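Local atomic coordinates of ABC transporter ATP-binding protein (Sulfolobus tokodaii, PDB entry 2PJZ), a protein that probably binds and hydrolyses ATP as the nucleotide-binding subunit of an ABC transporter, perhaps one that imports cobalt. Residues H183-L188 / M246-L251; A196-G201 / N255-I260; L227-L230 / K235-S238. All blocks are in the same frame, centred on the assembly; numbering follows the deposited sequence. Where two conformers were deposited one is given.

The three contacts cluster in one part of the chain, where the mixed sheet that contains strand 195-200 meets the later antiparallel sheet and the helix 256-260. Interaction 2 sits between the other two: its centre is about 11 Å from that of interaction 1 and about 10 Å from that of interaction 3. Phe198 is the common element, its CZ lying 3.7 Å from Phe248 CE1 of interaction 1 and its CD2 4.0 Å from Leu230 CD2 of interaction 3. Interactions 1 and 3 do not touch, their nearest atoms being about 7 Å apart. Leu185 and Val200 come close to the probable Walker A loop, which includes Gly37 and Lys43, but make no contact with it.

Interaction 1: H183-L188 / M246-L251; sequences HELDML and MKFGAL
Leu185 and Phe248 meet because their first torsions send both side chains into the space between the segments. In Leu185 CG lies beside the backbone N and opposite the carbonyl carbon (chi1 -61°), and the fork of its methyls faces residues 246-251. Phe248 does the converse: with CG anti to N (chi1 -179°), its ring reaches farther toward the leucines than the direction of its CB would suggest. The two side chains cross at about a right angle. Leu185 CD2 comes 3.8 Å from Phe248 CZ, approaching obliquely, while the other methyl, CD1, turns to Leu251 and lies 4.1 Å from its CB. One leucine thus divides its branches between an aromatic ring and an aliphatic chain.

Leu188 adds a second touch on the same ring. Its CD1 stands at the edge of Phe248, near the ring plane, 4.0 Å from CE2. The turn in which Leu188 N donates to Leu185 O brings both leucines to the same side of their segment. A branched residue suits each place, since a methyl can reach the ring while the backbones stay apart: the nearest CA atoms, of Leu185 and Gly249, lie 7.8 Å apart. Val210 and Leu214 of helix 210-214 also pack on Leu188, and Leu213 of that helix packs on Phe248.

The segment 183-188 begins at a histidine just after strand 177-182, consistent with the switch (H-loop) histidine of ABC ATPases; His183 NE2 is hydrogen-bonded to Glu157 OE2 and its backbone N to Glu154 OE2. Asp186 turns the other way, to a salt bridge with Arg164. No hydrogen bond crosses between the segments, so the contact rests on van der Waals packing and the burial of hydrocarbon, which are less directional than hydrogen bonds.

Interaction 2: A196-G201 / N255-I260; sequences AYFLVG and NRIYGI
Apolar packing of a methyl on a ring joins Ile257 to Phe198. The end of the isoleucine's longer branch, Ile257 CD1, approaches the ring obliquely, 3.9 Å from Phe198 CE1 and 4.0 Å from Phe198 CD1. The branch is extended (chi2 176°), which carries its methyl from the helix 256-260 as far as the strand. The CG1-CD1 arm of isoleucine suits this distance, because the backbones are well separated: even the closest CA pair, Val200 and Ile257, is 9.2 Å apart. Phe198, buried and pointing toward the helix, also meets Phe248, Leu254, Leu228 and Leu230, so Ile257 adds one more wall to a shared core.

The other kind of contact sets a methyl against a hydroxyl end. Val200 CG1 lies 3.8 Å from Tyr258 OH and 4.4 Å from CZ, again oblique to the ring. The CB of Tyr258 points neither at the strand nor away from it, and the length of the side chain brings the hydroxyl end to Val200. Being partly exposed, the tyrosine closes the margin of the contact, while Ile257 and Val200 are buried. Ile232 of strand 228-232 touches both helix residues.

No hydrogen bond spans the two segments. The helix is therefore held against strand 195-200 by hydrophobic burial, with the amphipathic tyrosine where the interface gives way to solvent.

Interaction 3: L227-L230 / K235-S238; sequences LLVL and KKVS
The flat groups here are the peptide carbonyls of Leu230 and Val237, and each receives the other residue's amide. Val237 N approaches Leu230 O in the carbonyl plane at 2.8 Å. Leu230 N reaches Val237 O at the same 2.8 Å, nearly straight at the hydrogen (167°) but tilted 19° from the plane. This reciprocal pair is the antiparallel hydrogen-bonded one. Leu230 O also receives a weaker CA-H...O contact from Lys236 CA at 3.3 Å, beside the N-H bond.

Leu230 and Val237 put their side chains on one face of the sheet, CB to CB 4.3 Å, where Phe198 and Ile218 help to bury them. Branched hydrocarbon suits this inward face. Val229 and Ser238 form the adjacent non-hydrogen-bonded pair and point to the other face. There Val229 CG2 lies 3.7 Å from Ser238 OG, a hydroxyl hydrogen-bonded to the backbone O of Gly221 and the backbone N of Arg223. The other methyl of Val229, CG1, crosses the aliphatic stem of Lys236 obliquely, 3.8 Å from its CD, while the amino end of that lysine bends away (chi4 -86°) to a salt bridge with Asp231.

Further back, Leu227 and Leu228 both face Ile239, forming a classic beta bulge. Two strands, 228-232 and 235-241, running antiparallel and joined by a short turn, make a beta hairpin, here part of the four-stranded antiparallel sheet 228-232, 235-241, 216-220, 246-247.

Interaction 1: H183-L188 / M246-L251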
ATOM      1  N   HIS A 183       3.257  -4.983  -5.109  1.00 18.05           N
ATOM      2  CA  HIS A 183       4.374  -5.530  -5.870  1.00 19.95           C
ATOM      3  C   HIS A 183       4.024  -5.556  -7.381  1.00 21.99           C
ATOM      4  O   HIS A 183       4.874  -5.877  -8.219  1.00 22.20           O
ATOM      5  CB  HIS A 183       4.726  -6.946  -5.368  1.00 19.97           C
ATOM      6  CG  HIS A 183       3.707  -7.987  -5.714  1.00 21.46           C
ATOM      7  ND1 HIS A 183       3.792  -8.757  -6.856  1.00 24.88           N
ATOM      8  CD2 HIS A 183       2.586  -8.396  -5.071  1.00 22.29           C
ATOM      9  CE1 HIS A 183       2.766  -9.586  -6.908  1.00 23.22           C
ATOM     10  NE2 HIS A 183       2.015  -9.389  -5.842  1.00 24.66           N
ATOM     11  N   GLU A 184       2.770  -5.238  -7.690  1.00 23.17           N
ATOM     12  CA  GLU A 184       2.206  -5.349  -9.043  1.00 25.90           C
ATOM     13  C   GLU A 184       2.398  -4.106  -9.911  1.00 26.19           C
ATOM     14  O   GLU A 184       1.897  -3.039  -9.609  1.00 27.86           O
ATOM     15  CB  GLU A 184       0.716  -5.677  -8.956  1.00 25.77           C
ATOM     16  CG  GLU A 184       0.463  -6.814  -8.011  1.00 27.92           C
ATOM     17  CD  GLU A 184      -0.911  -7.365  -8.149  1.00 31.05           C
ATOM     18  OE1 GLU A 184      -1.867  -6.638  -7.819  1.00 32.65           O
ATOM     19  OE2 GLU A 184      -1.028  -8.539  -8.568  1.00 31.39           O
ATOM     20  N   LEU A 185       3.119  -4.262 -11.001  1.00 27.17           N
ATOM     21  CA  LEU A 185       3.497  -3.123 -11.820  1.00 27.40           C
ATOM     22  C   LEU A 185       2.439  -2.803 -12.871  1.00 28.30           C
ATOM     23  O   LEU A 185       2.393  -1.686 -13.386  1.00 27.88           O
ATOM     24  CB  LEU A 185       4.850  -3.399 -12.486  1.00 27.77           C
ATOM     25  CG  LEU A 185       6.060  -3.639 -11.589  1.00 27.59           C
ATOM     26  CD1 LEU A 185       7.200  -4.160 -12.422  1.00 27.53           C
ATOM     27  CD2 LEU A 185       6.495  -2.381 -10.819  1.00 26.55           C
ATOM     28  N   ASP A 186       1.580  -3.780 -13.173  1.00 28.69           N
ATOM     29  CA  ASP A 186       0.554  -3.627 -14.211  1.00 30.12           C
ATOM     30  C   ASP A 186      -0.565  -2.649 -13.825  1.00 30.11           C
ATOM     31  O   ASP A 186      -1.419  -2.300 -14.647  1.00 30.52           O
ATOM     32  CB  ASP A 186       0.004  -5.009 -14.641  1.00 30.49           C
ATOM     33  CG  ASP A 186      -0.774  -5.741 -13.523  1.00 33.46           C
ATOM     34  OD1 ASP A 186      -0.897  -5.217 -12.390  1.00 36.77           O
ATOM     35  OD2 ASP A 186      -1.286  -6.864 -13.788  1.00 35.20           O
ATOM     36  N   MET A 187      -0.554  -2.198 -12.569  1.00 29.18           N
ATOM     37  CA  MET A 187      -1.575  -1.288 -12.108  1.00 28.81           C
ATOM     38  C   MET A 187      -1.159   0.183 -12.109  1.00 27.63           C
ATOM     39  O   MET A 187      -2.008   1.071 -11.962  1.00 27.56           O
ATOM     40  CB  MET A 187      -2.058  -1.696 -10.716  1.00 29.75           C
ATOM     41  CG  MET A 187      -3.546  -1.485 -10.623  1.00 30.76           C
ATOM     42  SD  MET A 187      -4.262  -2.853 -11.516  1.00 32.18           S
ATOM     43  CE  MET A 187      -5.440  -2.033 -12.607  1.00 19.22           C
ATOM     44  N   LEU A 188       0.129   0.440 -12.304  1.00 26.00           N
ATOM     45  CA  LEU A 188       0.664   1.798 -12.190  1.00 25.13           C
ATOM     46  C   LEU A 188       0.115   2.787 -13.217  1.00 25.78           C
ATOM     47  O   LEU A 188       0.109   3.992 -12.957  1.00 24.65           O
ATOM     48  CB  LEU A 188       2.188   1.785 -12.229  1.00 24.25           C
ATOM     49  CG  LEU A 188       2.902   1.122 -11.044  1.00 24.35           C
ATOM     50  CD1 LEU A 188       4.402   1.077 -11.307  1.00 23.84           C
ATOM     51  CD2 LEU A 188       2.596   1.844  -9.713  1.00 25.76           C
ATOM     52  N   MET A 246      16.414  -0.514 -20.732  1.00 34.39           N
ATOM     53  CA  MET A 246      15.137  -1.212 -20.846  1.00 32.50           C
ATOM     54  C   MET A 246      14.025  -0.415 -20.166  1.00 30.95           C
ATOM     55  O   MET A 246      14.250   0.210 -19.146  1.00 29.42           O
ATOM     56  CB  MET A 246      15.195  -2.636 -20.271  1.00 32.95           C
ATOM     57  CG  MET A 246      13.976  -3.470 -20.665  1.00 33.01           C
ATOM     58  SD  MET A 246      13.679  -4.993 -19.731  1.00 31.87           S
ATOM     59  CE  MET A 246      11.956  -4.674 -19.472  1.00 32.91           C
ATOM     60  N   LYS A 247      12.838  -0.466 -20.760  1.00 29.86           N
ATOM     61  CA  LYS A 247      11.679   0.269 -20.295  1.00 28.99           C
ATOM     62  C   LYS A 247      11.192  -0.273 -18.948  1.00 27.50           C
ATOM     63  O   LYS A 247      10.979  -1.474 -18.783  1.00 26.19           O
ATOM     64  CB  LYS A 247      10.543   0.167 -21.323  1.00 29.81           C
ATOM     65  CG  LYS A 247      10.869   0.755 -22.705  1.00 33.27           C
ATOM     66  CD  LYS A 247      10.956   2.276 -22.639  1.00 38.40           C
ATOM     67  CE  LYS A 247      11.326   2.862 -24.003  1.00 41.66           C
ATOM     68  NZ  LYS A 247      11.623   4.322 -23.901  1.00 42.99           N
ATOM     69  N   PHE A 248      11.012   0.629 -17.987  1.00 25.79           N
ATOM     70  CA  PHE A 248      10.478   0.228 -16.694  1.00 24.13           C
ATOM     71  C   PHE A 248       9.119  -0.411 -16.891  1.00 23.87           C
ATOM     72  O   PHE A 248       8.787  -1.401 -16.220  1.00 23.54           O
ATOM     73  CB  PHE A 248      10.363   1.438 -15.756  1.00 23.76           C
ATOM     74  CG  PHE A 248       9.838   1.069 -14.409  1.00 22.28           C
ATOM     75  CD1 PHE A 248      10.711   0.715 -13.395  1.00 23.39           C
ATOM     76  CD2 PHE A 248       8.480   1.017 -14.184  1.00 21.28           C
ATOM     77  CE1 PHE A 248      10.226   0.331 -12.149  1.00 22.66           C
ATOM     78  CE2 PHE A 248       7.988   0.639 -12.945  1.00 21.51           C
ATOM     79  CZ  PHE A 248       8.878   0.305 -11.938  1.00 21.29           C
ATOM     80  N   GLY A 249       8.344   0.143 -17.828  1.00 22.31           N
ATOM     81  CA  GLY A 249       7.044  -0.403 -18.207  1.00 23.30           C
ATOM     82  C   GLY A 249       7.024  -1.845 -18.692  1.00 23.67           C
ATOM     83  O   GLY A 249       5.969  -2.474 -18.739  1.00 24.37           O
ATOM     84  N   ALA A 250       8.175  -2.373 -19.088  1.00 22.75           N
ATOM     85  CA  ALA A 250       8.206  -3.729 -19.594  1.00 22.77           C
ATOM     86  C   ALA A 250       8.804  -4.682 -18.565  1.00 22.64           C
ATOM     87  O   ALA A 250       8.901  -5.890 -18.810  1.00 22.00           O
ATOM     88  CB  ALA A 250       8.974  -3.792 -20.934  1.00 23.81           C
ATOM     89  N   LEU A 251       9.145  -4.143 -17.386  1.00 21.71           N
ATOM     90  CA  LEU A 251       9.898  -4.887 -16.377  1.00 22.61           C
ATOM     91  C   LEU A 251       9.232  -6.195 -15.954  1.00 21.72           C
ATOM     92  O   LEU A 251       9.900  -7.211 -15.768  1.00 21.91           O
ATOM     93  CB  LEU A 251      10.202  -4.009 -15.153  1.00 23.01           C
ATOM     94  CG  LEU A 251      11.619  -4.212 -14.633  1.00 26.73           C
ATOM     95  CD1 LEU A 251      12.580  -3.602 -15.627  1.00 29.90           C
ATOM     96  CD2 LEU A 251      11.785  -3.586 -13.261  1.00 28.86           C
TER

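Interaction 2: A196-G201 / N255-I260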
ATOM      1  N   ALA A 196       5.551   7.639  -6.169  1.00 12.84           N
ATOM      2  CA  ALA A 196       6.034   6.328  -5.719  1.00 11.72           C
ATOM      3  C   ALA A 196       7.382   6.348  -4.986  1.00 11.47           C
ATOM      4  O   ALA A 196       8.295   7.155  -5.254  1.00 11.37           O
ATOM      5  CB  ALA A 196       6.108   5.322  -6.931  1.00 12.06           C
ATOM      6  N   TYR A 197       7.518   5.387  -4.075  1.00 11.37           N
ATOM      7  CA  TYR A 197       8.776   5.059  -3.441  1.00 11.09           C
ATOM      8  C   TYR A 197       9.041   3.572  -3.693  1.00 11.14           C
ATOM      9  O   TYR A 197       8.115   2.807  -3.851  1.00 11.71           O
ATOM     10  CB  TYR A 197       8.663   5.252  -1.931  1.00 11.63           C
ATOM     11  CG  TYR A 197       8.503   6.694  -1.530  1.00 11.04           C
ATOM     12  CD1 TYR A 197       9.602   7.415  -1.079  1.00 14.02           C
ATOM     13  CD2 TYR A 197       7.261   7.326  -1.609  1.00 13.03           C
ATOM     14  CE1 TYR A 197       9.489   8.763  -0.700  1.00 15.63           C
ATOM     15  CE2 TYR A 197       7.120   8.681  -1.238  1.00 13.75           C
ATOM     16  CZ  TYR A 197       8.258   9.375  -0.779  1.00 16.18           C
ATOM     17  OH  TYR A 197       8.185  10.702  -0.423  1.00 15.75           O
ATOM     18  N   PHE A 198      10.311   3.205  -3.772  1.00 12.01           N
ATOM     19  CA  PHE A 198      10.728   1.803  -3.824  1.00 12.48           C
ATOM     20  C   PHE A 198      11.228   1.358  -2.446  1.00 13.28           C
ATOM     21  O   PHE A 198      12.025   2.046  -1.834  1.00 14.27           O
ATOM     22  CB  PHE A 198      11.902   1.661  -4.800  1.00 12.62           C
ATOM     23  CG  PHE A 198      11.492   1.815  -6.230  1.00 13.51           C
ATOM     24  CD1 PHE A 198      11.109   0.688  -6.981  1.00 13.83           C
ATOM     25  CD2 PHE A 198      11.471   3.079  -6.820  1.00 14.77           C
ATOM     26  CE1 PHE A 198      10.726   0.817  -8.324  1.00 18.05           C
ATOM     27  CE2 PHE A 198      11.104   3.215  -8.169  1.00 17.38           C
ATOM     28  CZ  PHE A 198      10.724   2.089  -8.916  1.00 15.29           C
ATOM     29  N   LEU A 199      10.767   0.205  -1.981  1.00 13.06           N
ATOM     30  CA  LEU A 199      11.387  -0.417  -0.797  1.00 14.05           C
ATOM     31  C   LEU A 199      12.409  -1.411  -1.359  1.00 15.13           C
ATOM     32  O   LEU A 199      12.032  -2.529  -1.716  1.00 15.84           O
ATOM     33  CB  LEU A 199      10.324  -1.118   0.062  1.00 12.97           C
ATOM     34  CG  LEU A 199      10.723  -1.656   1.449  1.00 13.45           C
ATOM     35  CD1 LEU A 199      11.351  -0.582   2.357  1.00 13.97           C
ATOM     36  CD2 LEU A 199       9.518  -2.243   2.085  1.00 12.47           C
ATOM     37  N   VAL A 200      13.669  -0.975  -1.429  1.00 17.90           N
ATOM     38  CA  VAL A 200      14.840  -1.790  -1.879  1.00 21.40           C
ATOM     39  C   VAL A 200      16.119  -1.258  -1.259  1.00 21.27           C
ATOM     40  O   VAL A 200      16.173  -0.128  -0.824  1.00 23.23           O
ATOM     41  CB  VAL A 200      15.048  -1.772  -3.436  1.00 22.15           C
ATOM     42  CG1 VAL A 200      14.018  -2.642  -4.122  1.00 25.93           C
ATOM     43  CG2 VAL A 200      15.020  -0.348  -3.977  1.00 22.23           C
ATOM     44  N   GLY A 201      17.179  -2.059  -1.232  1.00 24.51           N
ATOM     45  CA  GLY A 201      18.444  -1.603  -0.650  1.00 26.07           C
ATOM     46  C   GLY A 201      18.264  -1.360   0.825  1.00 28.05           C
ATOM     47  O   GLY A 201      18.851  -0.431   1.408  1.00 29.16           O
ATOM     48  N   ASN A 255      11.575  -7.865  -8.910  1.00 22.08           N
ATOM     49  CA  ASN A 255      12.779  -8.619  -8.604  0.50 22.68           C
ATOM     50  C   ASN A 255      13.820  -8.461  -9.720  1.00 23.10           C
ATOM     51  O   ASN A 255      15.007  -8.619  -9.482  1.00 23.80           O
ATOM     52  CB  ASN A 255      12.450 -10.083  -8.233  0.50 22.95           C
ATOM     53  CG  ASN A 255      12.027 -10.240  -6.750  0.50 22.33           C
ATOM     54  OD1 ASN A 255      10.947 -10.769  -6.439  0.50 21.23           O
ATOM     55  ND2 ASN A 255      12.881  -9.763  -5.838  0.50 18.80           N
ATOM     56  N   ARG A 256      13.377  -8.075 -10.902  1.00 24.13           N
ATOM     57  CA  ARG A 256      14.283  -7.873 -12.008  1.00 25.56           C
ATOM     58  C   ARG A 256      15.196  -6.660 -11.862  1.00 25.54           C
ATOM     59  O   ARG A 256      16.207  -6.556 -12.553  1.00 26.31           O
ATOM     60  CB  ARG A 256      13.517  -7.952 -13.332  1.00 26.72           C
ATOM     61  CG  ARG A 256      12.675  -9.240 -13.354  1.00 28.90           C
ATOM     62  CD  ARG A 256      12.614  -9.955 -14.689  1.00 29.75           C
ATOM     63  NE  ARG A 256      11.784 -11.150 -14.546  1.00 28.48           N
ATOM     64  CZ  ARG A 256      10.546 -11.250 -15.006  1.00 28.40           C
ATOM     65  NH1 ARG A 256      10.003 -10.226 -15.651  1.00 31.83           N
ATOM     66  NH2 ARG A 256       9.852 -12.373 -14.850  1.00 26.47           N
ATOM     67  N   ILE A 257      14.885  -5.772 -10.914  1.00 24.96           N
ATOM     68  CA  ILE A 257      15.817  -4.721 -10.530  1.00 25.52           C
ATOM     69  C   ILE A 257      17.140  -5.305 -10.014  1.00 26.96           C
ATOM     70  O   ILE A 257      18.227  -4.773 -10.291  1.00 27.43           O
ATOM     71  CB  ILE A 257      15.217  -3.787  -9.448  1.00 24.79           C
ATOM     72  CG1 ILE A 257      13.959  -3.071  -9.982  1.00 25.72           C
ATOM     73  CG2 ILE A 257      16.235  -2.782  -8.993  1.00 25.58           C
ATOM     74  CD1 ILE A 257      13.244  -2.170  -8.895  1.00 25.30           C
ATOM     75  N   TYR A 258      17.053  -6.391  -9.255  1.00 27.19           N
ATOM     76  CA  TYR A 258      18.260  -7.062  -8.776  1.00 28.67           C
ATOM     77  C   TYR A 258      18.991  -7.717  -9.947  1.00 29.81           C
ATOM     78  O   TYR A 258      20.212  -7.680 -10.020  1.00 30.29           O
ATOM     79  CB  TYR A 258      17.886  -8.134  -7.758  1.00 28.44           C
ATOM     80  CG  TYR A 258      17.237  -7.567  -6.523  1.00 28.39           C
ATOM     81  CD1 TYR A 258      17.907  -6.642  -5.741  1.00 28.33           C
ATOM     82  CD2 TYR A 258      15.957  -7.970  -6.128  1.00 29.41           C
ATOM     83  CE1 TYR A 258      17.332  -6.126  -4.599  1.00 28.81           C
ATOM     84  CE2 TYR A 258      15.376  -7.449  -4.974  1.00 29.71           C
ATOM     85  CZ  TYR A 258      16.074  -6.531  -4.225  1.00 28.95           C
ATOM     86  OH  TYR A 258      15.536  -5.993  -3.081  1.00 30.97           O
ATOM     87  N   GLY A 259      18.208  -8.299 -10.843  1.00 31.07           N
ATOM     88  CA  GLY A 259      18.701  -9.022 -12.014  1.00 32.93           C
ATOM     89  C   GLY A 259      19.421  -8.146 -13.012  1.00 33.79           C
ATOM     90  O   GLY A 259      20.531  -8.482 -13.436  1.00 33.59           O
ATOM     91  N   ILE A 260      18.822  -7.020 -13.402  1.00 34.63           N
ATOM     92  CA  ILE A 260      19.514  -6.151 -14.364  1.00 35.90           C
ATOM     93  C   ILE A 260      20.934  -5.820 -13.889  1.00 36.12           C
ATOM     94  O   ILE A 260      21.808  -5.548 -14.712  1.00 36.40           O
ATOM     95  CB  ILE A 260      18.737  -4.851 -14.758  1.00 35.62           C
ATOM     96  CG1 ILE A 260      18.775  -3.819 -13.630  1.00 37.14           C
ATOM     97  CG2 ILE A 260      17.318  -5.194 -15.251  1.00 36.82           C
ATOM     98  CD1 ILE A 260      19.193  -2.442 -14.094  1.00 37.53           C
TER

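Interaction 3: L227-L230 / K235-S238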
ATOM      1  N   LEU A 227      15.957  10.504 -12.970  1.00 27.99           N
ATOM      2  CA  LEU A 227      14.789  10.883 -12.178  1.00 26.30           C
ATOM      3  C   LEU A 227      14.950  10.393 -10.735  1.00 25.73           C
ATOM      4  O   LEU A 227      14.508  11.050  -9.776  1.00 25.02           O
ATOM      5  CB  LEU A 227      13.519  10.296 -12.777  1.00 26.28           C
ATOM      6  CG  LEU A 227      13.003  10.797 -14.127  1.00 26.08           C
ATOM      7  CD1 LEU A 227      12.208   9.673 -14.773  1.00 24.44           C
ATOM      8  CD2 LEU A 227      12.121  12.052 -13.959  1.00 24.58           C
ATOM      9  N   LEU A 228      15.578   9.230 -10.586  1.00 23.76           N
ATOM     10  CA  LEU A 228      15.863   8.686  -9.255  1.00 23.09           C
ATOM     11  C   LEU A 228      17.015   7.708  -9.339  1.00 23.03           C
ATOM     12  O   LEU A 228      17.051   6.885 -10.246  1.00 22.92           O
ATOM     13  CB  LEU A 228      14.616   7.974  -8.701  1.00 22.78           C
ATOM     14  CG  LEU A 228      14.715   7.311  -7.316  1.00 22.18           C
ATOM     15  CD1 LEU A 228      14.936   8.370  -6.243  1.00 19.81           C
ATOM     16  CD2 LEU A 228      13.432   6.520  -7.030  1.00 20.90           C
ATOM     17  N   VAL A 229      17.950   7.803  -8.396  1.00 22.87           N
ATOM     18  CA  VAL A 229      19.030   6.825  -8.291  1.00 24.09           C
ATOM     19  C   VAL A 229      18.819   5.917  -7.071  1.00 23.79           C
ATOM     20  O   VAL A 229      18.738   6.397  -5.951  1.00 24.06           O
ATOM     21  CB  VAL A 229      20.427   7.481  -8.221  1.00 24.27           C
ATOM     22  CG1 VAL A 229      21.527   6.404  -8.168  1.00 24.05           C
ATOM     23  CG2 VAL A 229      20.651   8.425  -9.461  1.00 25.15           C
ATOM     24  N   LEU A 230      18.711   4.617  -7.314  1.00 23.85           N
ATOM     25  CA  LEU A 230      18.546   3.630  -6.239  1.00 24.41           C
ATOM     26  C   LEU A 230      19.876   3.039  -5.816  1.00 25.92           C
ATOM     27  O   LEU A 230      20.636   2.585  -6.655  1.00 26.63           O
ATOM     28  CB  LEU A 230      17.654   2.478  -6.703  1.00 22.94           C
ATOM     29  CG  LEU A 230      16.242   2.797  -7.188  1.00 22.56           C
ATOM     30  CD1 LEU A 230      15.636   1.549  -7.760  1.00 18.24           C
ATOM     31  CD2 LEU A 230      15.400   3.359  -6.031  1.00 22.45           C
ATOM     32  N   LYS A 235      25.786  -1.382  -5.486  1.00 39.87           N
ATOM     33  CA  LYS A 235      25.633  -0.711  -6.759  1.00 38.58           C
ATOM     34  C   LYS A 235      24.584   0.408  -6.771  1.00 37.21           C
ATOM     35  O   LYS A 235      23.893   0.679  -5.775  1.00 36.53           O
ATOM     36  CB  LYS A 235      25.308  -1.741  -7.840  1.00 38.85           C
ATOM     37  CG  LYS A 235      26.129  -3.039  -7.770  1.00 39.87           C
ATOM     38  CD  LYS A 235      25.714  -4.005  -8.875  1.00 39.95           C
ATOM     39  CE  LYS A 235      26.725  -4.024 -10.020  1.00 42.03           C
ATOM     40  NZ  LYS A 235      26.549  -5.241 -10.880  1.00 43.26           N
ATOM     41  N   LYS A 236      24.499   1.071  -7.913  1.00 35.18           N
ATOM     42  CA  LYS A 236      23.526   2.114  -8.121  1.00 34.22           C
ATOM     43  C   LYS A 236      22.749   1.735  -9.347  1.00 32.81           C
ATOM     44  O   LYS A 236      23.304   1.184 -10.294  1.00 32.93           O
ATOM     45  CB  LYS A 236      24.199   3.480  -8.284  1.00 34.83           C
ATOM     46  CG  LYS A 236      24.970   3.945  -7.046  1.00 36.19           C
ATOM     47  CD  LYS A 236      25.026   5.446  -6.972  1.00 38.99           C
ATOM     48  CE  LYS A 236      25.799   5.919  -5.755  1.00 40.39           C
ATOM     49  NZ  LYS A 236      24.946   6.009  -4.552  1.00 40.37           N
ATOM     50  N   VAL A 237      21.449   1.986  -9.302  1.00 30.83           N
ATOM     51  CA  VAL A 237      20.560   1.713 -10.413  1.00 29.49           C
ATOM     52  C   VAL A 237      19.813   3.001 -10.698  1.00 28.34           C
ATOM     53  O   VAL A 237      19.149   3.554  -9.818  1.00 27.83           O
ATOM     54  CB  VAL A 237      19.552   0.571 -10.086  1.00 29.54           C
ATOM     55  CG1 VAL A 237      18.507   0.468 -11.145  1.00 29.10           C
ATOM     56  CG2 VAL A 237      20.268  -0.767  -9.947  1.00 30.71           C
ATOM     57  N   SER A 238      19.941   3.501 -11.920  1.00 27.14           N
ATOM     58  CA  SER A 238      19.322   4.771 -12.269  1.00 26.11           C
ATOM     59  C   SER A 238      18.050   4.590 -13.051  1.00 25.52           C
ATOM     60  O   SER A 238      17.986   3.795 -14.003  1.00 24.68           O
ATOM     61  CB  SER A 238      20.290   5.660 -13.054  1.00 26.10           C
ATOM     62  OG  SER A 238      21.355   6.067 -12.223  1.00 26.12           O
TER